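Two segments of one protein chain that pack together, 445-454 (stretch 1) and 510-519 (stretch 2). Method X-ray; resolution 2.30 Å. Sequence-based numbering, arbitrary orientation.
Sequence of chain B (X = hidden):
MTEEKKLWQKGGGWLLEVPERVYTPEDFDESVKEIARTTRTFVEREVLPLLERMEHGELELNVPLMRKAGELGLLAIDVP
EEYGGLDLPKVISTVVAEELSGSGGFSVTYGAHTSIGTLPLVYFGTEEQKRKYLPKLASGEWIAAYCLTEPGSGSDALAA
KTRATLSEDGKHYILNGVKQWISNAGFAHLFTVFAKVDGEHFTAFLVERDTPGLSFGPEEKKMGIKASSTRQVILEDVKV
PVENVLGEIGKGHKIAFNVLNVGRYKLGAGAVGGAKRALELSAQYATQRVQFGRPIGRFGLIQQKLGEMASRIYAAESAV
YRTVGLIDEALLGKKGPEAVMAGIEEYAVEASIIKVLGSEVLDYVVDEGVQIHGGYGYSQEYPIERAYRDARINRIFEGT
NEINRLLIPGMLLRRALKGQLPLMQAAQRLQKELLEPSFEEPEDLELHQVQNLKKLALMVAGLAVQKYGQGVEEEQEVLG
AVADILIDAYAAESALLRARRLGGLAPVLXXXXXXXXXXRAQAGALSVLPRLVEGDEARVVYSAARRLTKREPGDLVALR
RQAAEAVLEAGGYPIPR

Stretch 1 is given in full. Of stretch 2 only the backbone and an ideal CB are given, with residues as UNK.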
ATOM      1  N   LEU B 445       8.593  -5.134  33.010  1.00 65.43           N
ATOM      2  CA  LEU B 445       8.165  -3.821  32.561  1.00 62.69           C
ATOM      3  C   LEU B 445       7.461  -3.898  31.214  1.00 60.08           C
ATOM      4  O   LEU B 445       6.530  -3.136  30.952  1.00 59.13           O
ATOM      5  CB  LEU B 445       9.374  -2.874  32.463  1.00 63.86           C
ATOM      6  CG  LEU B 445      10.285  -2.739  33.692  1.00 65.57           C
ATOM      7  CD1 LEU B 445      11.263  -3.908  33.730  1.00 66.27           C
ATOM      8  CD2 LEU B 445      11.053  -1.421  33.635  1.00 65.28           C
ATOM      9  N   GLU B 446       7.897  -4.821  30.362  1.00 56.50           N
ATOM     10  CA  GLU B 446       7.279  -4.961  29.054  1.00 53.76           C
ATOM     11  C   GLU B 446       5.798  -5.263  29.206  1.00 50.90           C
ATOM     12  O   GLU B 446       4.963  -4.615  28.573  1.00 49.37           O
ATOM     13  CB  GLU B 446       7.968  -6.061  28.248  1.00 54.16           C
ATOM     14  CG  GLU B 446       9.422  -5.768  27.954  1.00 54.71           C
ATOM     15  CD  GLU B 446      10.013  -6.734  26.957  1.00 55.99           C
ATOM     16  OE1 GLU B 446       9.829  -7.956  27.143  1.00 57.13           O
ATOM     17  OE2 GLU B 446      10.660  -6.276  25.991  1.00 54.97           O
ATOM     18  N   LEU B 447       5.473  -6.232  30.056  1.00 47.99           N
ATOM     19  CA  LEU B 447       4.077  -6.586  30.290  1.00 45.91           C
ATOM     20  C   LEU B 447       3.349  -5.436  30.955  1.00 44.05           C
ATOM     21  O   LEU B 447       2.129  -5.319  30.851  1.00 44.23           O
ATOM     22  CB  LEU B 447       3.964  -7.847  31.157  1.00 46.79           C
ATOM     23  CG  LEU B 447       4.222  -9.177  30.444  1.00 47.80           C
ATOM     24  CD1 LEU B 447       3.869 -10.331  31.363  1.00 47.95           C
ATOM     25  CD2 LEU B 447       3.386  -9.248  29.179  1.00 48.61           C
ATOM     26  N   HIS B 448       4.101  -4.581  31.640  1.00 41.48           N
ATOM     27  CA  HIS B 448       3.515  -3.427  32.302  1.00 40.01           C
ATOM     28  C   HIS B 448       3.072  -2.393  31.264  1.00 37.19           C
ATOM     29  O   HIS B 448       1.996  -1.812  31.370  1.00 36.10           O
ATOM     30  CB  HIS B 448       4.525  -2.782  33.255  1.00 40.52           C
ATOM     31  CG  HIS B 448       4.008  -1.546  33.923  1.00 42.56           C
ATOM     32  ND1 HIS B 448       4.773  -0.411  34.083  1.00 43.78           N
ATOM     33  CD2 HIS B 448       2.800  -1.265  34.467  1.00 43.13           C
ATOM     34  CE1 HIS B 448       4.057   0.518  34.695  1.00 43.98           C
ATOM     35  NE2 HIS B 448       2.856   0.025  34.939  1.00 43.22           N
ATOM     36  N   GLN B 449       3.917  -2.163  30.267  1.00 36.08           N
ATOM     37  CA  GLN B 449       3.603  -1.204  29.212  1.00 36.73           C
ATOM     38  C   GLN B 449       2.325  -1.656  28.512  1.00 36.47           C
ATOM     39  O   GLN B 449       1.494  -0.839  28.104  1.00 35.90           O
ATOM     40  CB  GLN B 449       4.774  -1.122  28.231  1.00 37.82           C
ATOM     41  CG  GLN B 449       6.105  -0.881  28.928  1.00 39.19           C
ATOM     42  CD  GLN B 449       7.279  -0.885  27.979  1.00 41.08           C
ATOM     43  OE1 GLN B 449       7.360  -1.720  27.081  1.00 42.71           O
ATOM     44  NE2 GLN B 449       8.205   0.045  28.177  1.00 41.25           N
ATOM     45  N   VAL B 450       2.161  -2.969  28.398  1.00 36.38           N
ATOM     46  CA  VAL B 450       0.970  -3.532  27.782  1.00 36.58           C
ATOM     47  C   VAL B 450      -0.237  -3.153  28.623  1.00 36.77           C
ATOM     48  O   VAL B 450      -1.290  -2.794  28.095  1.00 37.76           O
ATOM     49  CB  VAL B 450       1.085  -5.068  27.673  1.00 36.03           C
ATOM     50  CG1 VAL B 450      -0.294  -5.700  27.549  1.00 35.97           C
ATOM     51  CG2 VAL B 450       1.942  -5.415  26.469  1.00 34.06           C
ATOM     52  N   GLN B 451      -0.087  -3.210  29.939  1.00 36.23           N
ATOM     53  CA  GLN B 451      -1.193  -2.853  30.806  1.00 36.56           C
ATOM     54  C   GLN B 451      -1.528  -1.379  30.675  1.00 33.87           C
ATOM     55  O   GLN B 451      -2.699  -1.007  30.706  1.00 35.35           O
ATOM     56  CB  GLN B 451      -0.868  -3.187  32.264  1.00 38.03           C
ATOM     57  CG  GLN B 451      -0.662  -4.671  32.498  1.00 41.55           C
ATOM     58  CD  GLN B 451      -1.852  -5.507  32.049  1.00 43.54           C
ATOM     59  OE1 GLN B 451      -1.735  -6.344  31.153  1.00 41.18           O
ATOM     60  NE2 GLN B 451      -3.004  -5.284  32.673  1.00 44.55           N
ATOM     61  N   ASN B 452      -0.505  -0.540  30.533  1.00 32.26           N
ATOM     62  CA  ASN B 452      -0.735   0.899  30.400  1.00 32.31           C
ATOM     63  C   ASN B 452      -1.507   1.220  29.110  1.00 31.01           C
ATOM     64  O   ASN B 452      -2.359   2.109  29.103  1.00 30.96           O
ATOM     65  CB  ASN B 452       0.596   1.666  30.455  1.00 33.95           C
ATOM     66  CG  ASN B 452       1.140   1.827  31.891  1.00 37.49           C
ATOM     67  OD1 ASN B 452       2.264   2.306  32.086  1.00 37.08           O
ATOM     68  ND2 ASN B 452       0.344   1.438  32.889  1.00 35.49           N
ATOM     69  N   LEU B 453      -1.223   0.496  28.030  1.00 30.54           N
ATOM     70  CA  LEU B 453      -1.933   0.701  26.768  1.00 30.94           C
ATOM     71  C   LEU B 453      -3.411   0.496  27.040  1.00 30.77           C
ATOM     72  O   LEU B 453      -4.237   1.306  26.625  1.00 32.25           O
ATOM     73  CB  LEU B 453      -1.458  -0.296  25.697  1.00 30.58           C
ATOM     74  CG  LEU B 453      -0.027  -0.088  25.196  1.00 30.39           C
ATOM     75  CD1 LEU B 453       0.369  -1.180  24.224  1.00 30.70           C
ATOM     76  CD2 LEU B 453       0.070   1.276  24.537  1.00 28.75           C
ATOM     77  N   LYS B 454      -3.738  -0.572  27.768  1.00 31.12           N
ATOM     78  CA  LYS B 454      -5.129  -0.862  28.113  1.00 31.92           C
ATOM     79  C   LYS B 454      -5.708   0.325  28.860  1.00 31.93           C
ATOM     80  O   LYS B 454      -6.836   0.739  28.607  1.00 31.93           O
ATOM     81  CB  LYS B 454      -5.226  -2.100  28.993  1.00 31.69           C
ATOM     82  CG  LYS B 454      -4.490  -3.289  28.428  1.00 34.14           C
ATOM     83  CD  LYS B 454      -4.637  -4.497  29.323  1.00 34.14           C
ATOM     84  CE  LYS B 454      -3.860  -5.663  28.758  1.00 35.12           C
ATOM     85  NZ  LYS B 454      -4.025  -6.866  29.618  1.00 35.05           N
ATOM     86  N   UNK B 510       8.630  -9.882  19.659  1.00 30.37           N
ATOM     87  CA  UNK B 510       7.641  -9.274  20.523  1.00 30.25           C
ATOM     88  C   UNK B 510       8.078  -7.864  20.929  1.00 30.63           C
ATOM     89  O   UNK B 510       7.259  -6.954  20.995  1.00 29.88           O
ATOM     90  CB  UNK B 510       7.409 -10.144  21.760  1.00 30.25           C
ATOM     91  N   UNK B 511       9.374  -7.696  21.184  1.00 31.40           N
ATOM     92  CA  UNK B 511       9.922  -6.404  21.615  1.00 33.17           C
ATOM     93  C   UNK B 511       9.860  -5.366  20.492  1.00 31.01           C
ATOM     94  O   UNK B 511       9.540  -4.203  20.722  1.00 30.31           O
ATOM     95  CB  UNK B 511      11.367  -6.574  22.087  1.00 33.17           C
ATOM     96  N   UNK B 512      10.163  -5.803  19.277  1.00 30.23           N
ATOM     97  CA  UNK B 512      10.127  -4.944  18.105  1.00 27.83           C
ATOM     98  C   UNK B 512       8.720  -4.390  17.888  1.00 28.08           C
ATOM     99  O   UNK B 512       8.543  -3.213  17.569  1.00 27.74           O
ATOM    100  CB  UNK B 512      10.596  -5.710  16.867  1.00 27.83           C
ATOM    101  N   UNK B 513       7.723  -5.244  18.087  1.00 27.96           N
ATOM    102  CA  UNK B 513       6.328  -4.871  17.900  1.00 29.49           C
ATOM    103  C   UNK B 513       5.849  -3.953  19.024  1.00 30.41           C
ATOM    104  O   UNK B 513       5.193  -2.929  18.777  1.00 31.39           O
ATOM    105  CB  UNK B 513       5.450  -6.122  17.828  1.00 29.49           C
ATOM    106  N   UNK B 514       6.184  -4.327  20.253  1.00 30.74           N
ATOM    107  CA  UNK B 514       5.817  -3.565  21.441  1.00 30.65           C
ATOM    108  C   UNK B 514       6.292  -2.103  21.385  1.00 30.83           C
ATOM    109  O   UNK B 514       5.492  -1.176  21.552  1.00 30.85           O
ATOM    110  CB  UNK B 514       6.395  -4.247  22.683  1.00 30.65           C
ATOM    111  N   UNK B 515       7.588  -1.897  21.153  1.00 29.75           N
ATOM    112  CA  UNK B 515       8.154  -0.548  21.085  1.00 29.57           C
ATOM    113  C   UNK B 515       7.381   0.333  20.106  1.00 30.84           C
ATOM    114  O   UNK B 515       6.960   1.441  20.445  1.00 30.13           O
ATOM    115  CB  UNK B 515       9.627  -0.612  20.678  1.00 29.57           C
ATOM    116  N   UNK B 516       7.199  -0.165  18.888  1.00 30.13           N
ATOM    117  CA  UNK B 516       6.479   0.588  17.873  1.00 29.70           C
ATOM    118  C   UNK B 516       5.024   0.838  18.243  1.00 28.95           C
ATOM    119  O   UNK B 516       4.490   1.910  17.970  1.00 29.44           O
ATOM    120  CB  UNK B 516       6.548  -0.151  16.535  1.00 29.70           C
ATOM    121  N   UNK B 517       4.386  -0.145  18.872  1.00 28.86           N
ATOM    122  CA  UNK B 517       2.996  -0.003  19.286  1.00 29.00           C
ATOM    123  C   UNK B 517       2.851   1.124  20.306  1.00 30.48           C
ATOM    124  O   UNK B 517       1.849   1.850  20.305  1.00 29.95           O
ATOM    125  CB  UNK B 517       2.474  -1.318  19.868  1.00 29.00           C
ATOM    126  N   UNK B 518       3.839   1.268  21.187  1.00 30.18           N
ATOM    127  CA  UNK B 518       3.773   2.323  22.189  1.00 30.33           C
ATOM    128  C   UNK B 518       3.871   3.685  21.524  1.00 29.98           C
ATOM    129  O   UNK B 518       3.194   4.624  21.927  1.00 31.89           O
ATOM    130  CB  UNK B 518       4.884   2.155  23.228  1.00 30.33           C
ATOM    131  N   UNK B 519       4.698   3.794  20.491  1.00 29.89           N
ATOM    132  CA  UNK B 519       4.840   5.069  19.802  1.00 31.82           C
ATOM    133  C   UNK B 519       3.549   5.479  19.116  1.00 31.08           C
ATOM    134  O   UNK B 519       3.163   6.646  19.159  1.00 27.98           O
ATOM    135  CB  UNK B 519       5.975   4.996  18.778  1.00 31.82           C
TER

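Both stretches are helical, and their axes cross at 35° with a closest approach of 10.9 Å. At that spacing the backbones cannot touch, so side chains must fill the gap.

At position 510 CA-to-CB points toward stretch 1, yet no atom of that stretch lies within 5.5 Å of the ideal CB. A small residue would leave a gap to stretch 1, and a longer one could reach across. The residue is Ala510, whose CB remains 6.3 Å from OE1 of Glu446 and makes no contact with stretch 1.

Position 511 is more telling. Its CA-to-CB bond points sideways, but the ideal CB is 4.0 Å from OE2 of Glu446, a carboxylate oxygen. A donor, preferably a cationic one, would suit: arginine or lysine for charge, glutamine for a neutral hydrogen bond. A second acid would be repelled. The residue is Arg511. With chi1 and chi2 both t and chi3 m, its chain extends before turning, and NE donates a hydrogen bond to OE2 of Glu446 at 2.9 Å, with an angle of 151° at the hydrogen. The carboxylate oxygen sits at the edge of the guanidinium, near its plane, where an N-H can point at it; the bond is part of a salt bridge.

Positions 512 and 513 have nothing of stretch 1 near their ideal CB atoms, so many types would be compatible. They are Ile512 and Tyr513, and neither contacts stretch 1.

Position 514 points toward stretch 1, with its ideal CB 5.2 Å from OE1 of Gln449. Around the approach lie the aliphatic carbons of Glu446, the side chain of Gln449 and CG2 of Val450. That leaves room for a medium-sized apolar chain; leucine, methionine or isoleucine could fill it. Leu514, t at chi1 and p at chi2, gives the largest covered area in stretch 2. Its CD2 lies 3.7 Å from CB of Glu446 and 3.3 Å from OE1 of Gln449, while its CD1 meets CG2 of Val450 at 4.2 Å.

Position 515 points away and 516 is out of reach, so stretch 1 constrains neither. They are Ala515 and Gln516.

At 517 the bond points toward stretch 1, and the ideal CB is 4.8 Å from CD1 of Leu453. A small apolar residue fits beside that methyl. Ala517 is partly covered there, with no close contact.

Position 518 starts sideways, its ideal CB 5.1 Å from CD2 of Leu453. A branched or flexible apolar chain could bend back to this leucine. Leu518 does so with chi1 at -99°, between the usual wells: its CD1 lies 3.8 Å from CD1 of Leu453, and its CD2 lies 3.8 Å from CD of Gln449.

Position 519 is out of reach, and a polar residue is as compatible as any; Asp519 makes its hydrogen bonds elsewhere in the structure.

Stretch 2 510-519: ARIYLAQALD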
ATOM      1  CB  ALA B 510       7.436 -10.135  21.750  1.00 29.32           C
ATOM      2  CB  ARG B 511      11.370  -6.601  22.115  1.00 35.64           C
ATOM      3  CG  ARG B 511      12.017  -5.398  22.801  1.00 40.92           C
ATOM      4  CD  ARG B 511      13.321  -5.803  23.496  1.00 43.54           C
ATOM      5  NE  ARG B 511      13.071  -6.848  24.485  1.00 46.68           N
ATOM      6  CZ  ARG B 511      13.594  -8.070  24.443  1.00 47.32           C
ATOM      7  NH1 ARG B 511      13.291  -8.949  25.390  1.00 45.88           N
ATOM      8  NH2 ARG B 511      14.424  -8.412  23.463  1.00 47.80           N
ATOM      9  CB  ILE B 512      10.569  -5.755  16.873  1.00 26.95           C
ATOM     10  CG1 ILE B 512      12.085  -5.942  16.912  1.00 24.09           C
ATOM     11  CG2 ILE B 512      10.094  -5.091  15.586  1.00 22.47           C
ATOM     12  CD1 ILE B 512      12.588  -6.864  15.843  1.00 18.88           C
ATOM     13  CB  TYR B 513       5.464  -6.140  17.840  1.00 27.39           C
ATOM     14  CG  TYR B 513       4.024  -5.859  17.524  1.00 27.36           C
ATOM     15  CD1 TYR B 513       3.590  -5.794  16.202  1.00 25.74           C
ATOM     16  CD2 TYR B 513       3.115  -5.550  18.533  1.00 26.27           C
ATOM     17  CE1 TYR B 513       2.300  -5.424  15.888  1.00 22.80           C
ATOM     18  CE2 TYR B 513       1.802  -5.167  18.227  1.00 27.37           C
ATOM     19  CZ  TYR B 513       1.412  -5.102  16.891  1.00 24.58           C
ATOM     20  OH  TYR B 513       0.172  -4.656  16.508  1.00 23.39           O
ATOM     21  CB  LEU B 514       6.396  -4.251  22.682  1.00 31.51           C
ATOM     22  CG  LEU B 514       6.244  -3.501  24.004  1.00 31.95           C
ATOM     23  CD1 LEU B 514       4.777  -3.207  24.232  1.00 32.31           C
ATOM     24  CD2 LEU B 514       6.814  -4.321  25.154  1.00 31.99           C
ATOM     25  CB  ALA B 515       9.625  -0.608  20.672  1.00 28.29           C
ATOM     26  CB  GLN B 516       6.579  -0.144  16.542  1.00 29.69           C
ATOM     27  CG  GLN B 516       7.982  -0.123  15.980  1.00 27.76           C
ATOM     28  CD  GLN B 516       8.119  -0.943  14.721  1.00 26.11           C
ATOM     29  OE1 GLN B 516       7.999  -2.170  14.739  1.00 27.17           O
ATOM     30  NE2 GLN B 516       8.367  -0.267  13.611  1.00 24.83           N
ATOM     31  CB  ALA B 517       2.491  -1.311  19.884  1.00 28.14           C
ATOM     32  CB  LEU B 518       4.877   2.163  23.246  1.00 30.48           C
ATOM     33  CG  LEU B 518       4.440   1.492  24.557  1.00 32.38           C
ATOM     34  CD1 LEU B 518       3.943   0.098  24.260  1.00 33.84           C
ATOM     35  CD2 LEU B 518       5.594   1.437  25.549  1.00 34.36           C
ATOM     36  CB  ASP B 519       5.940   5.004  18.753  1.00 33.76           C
ATOM     37  CG  ASP B 519       7.293   4.733  19.345  1.00 37.07           C
ATOM     38  OD1 ASP B 519       7.518   5.079  20.530  1.00 40.47           O
ATOM     39  OD2 ASP B 519       8.134   4.179  18.614  1.00 37.77           O
TER
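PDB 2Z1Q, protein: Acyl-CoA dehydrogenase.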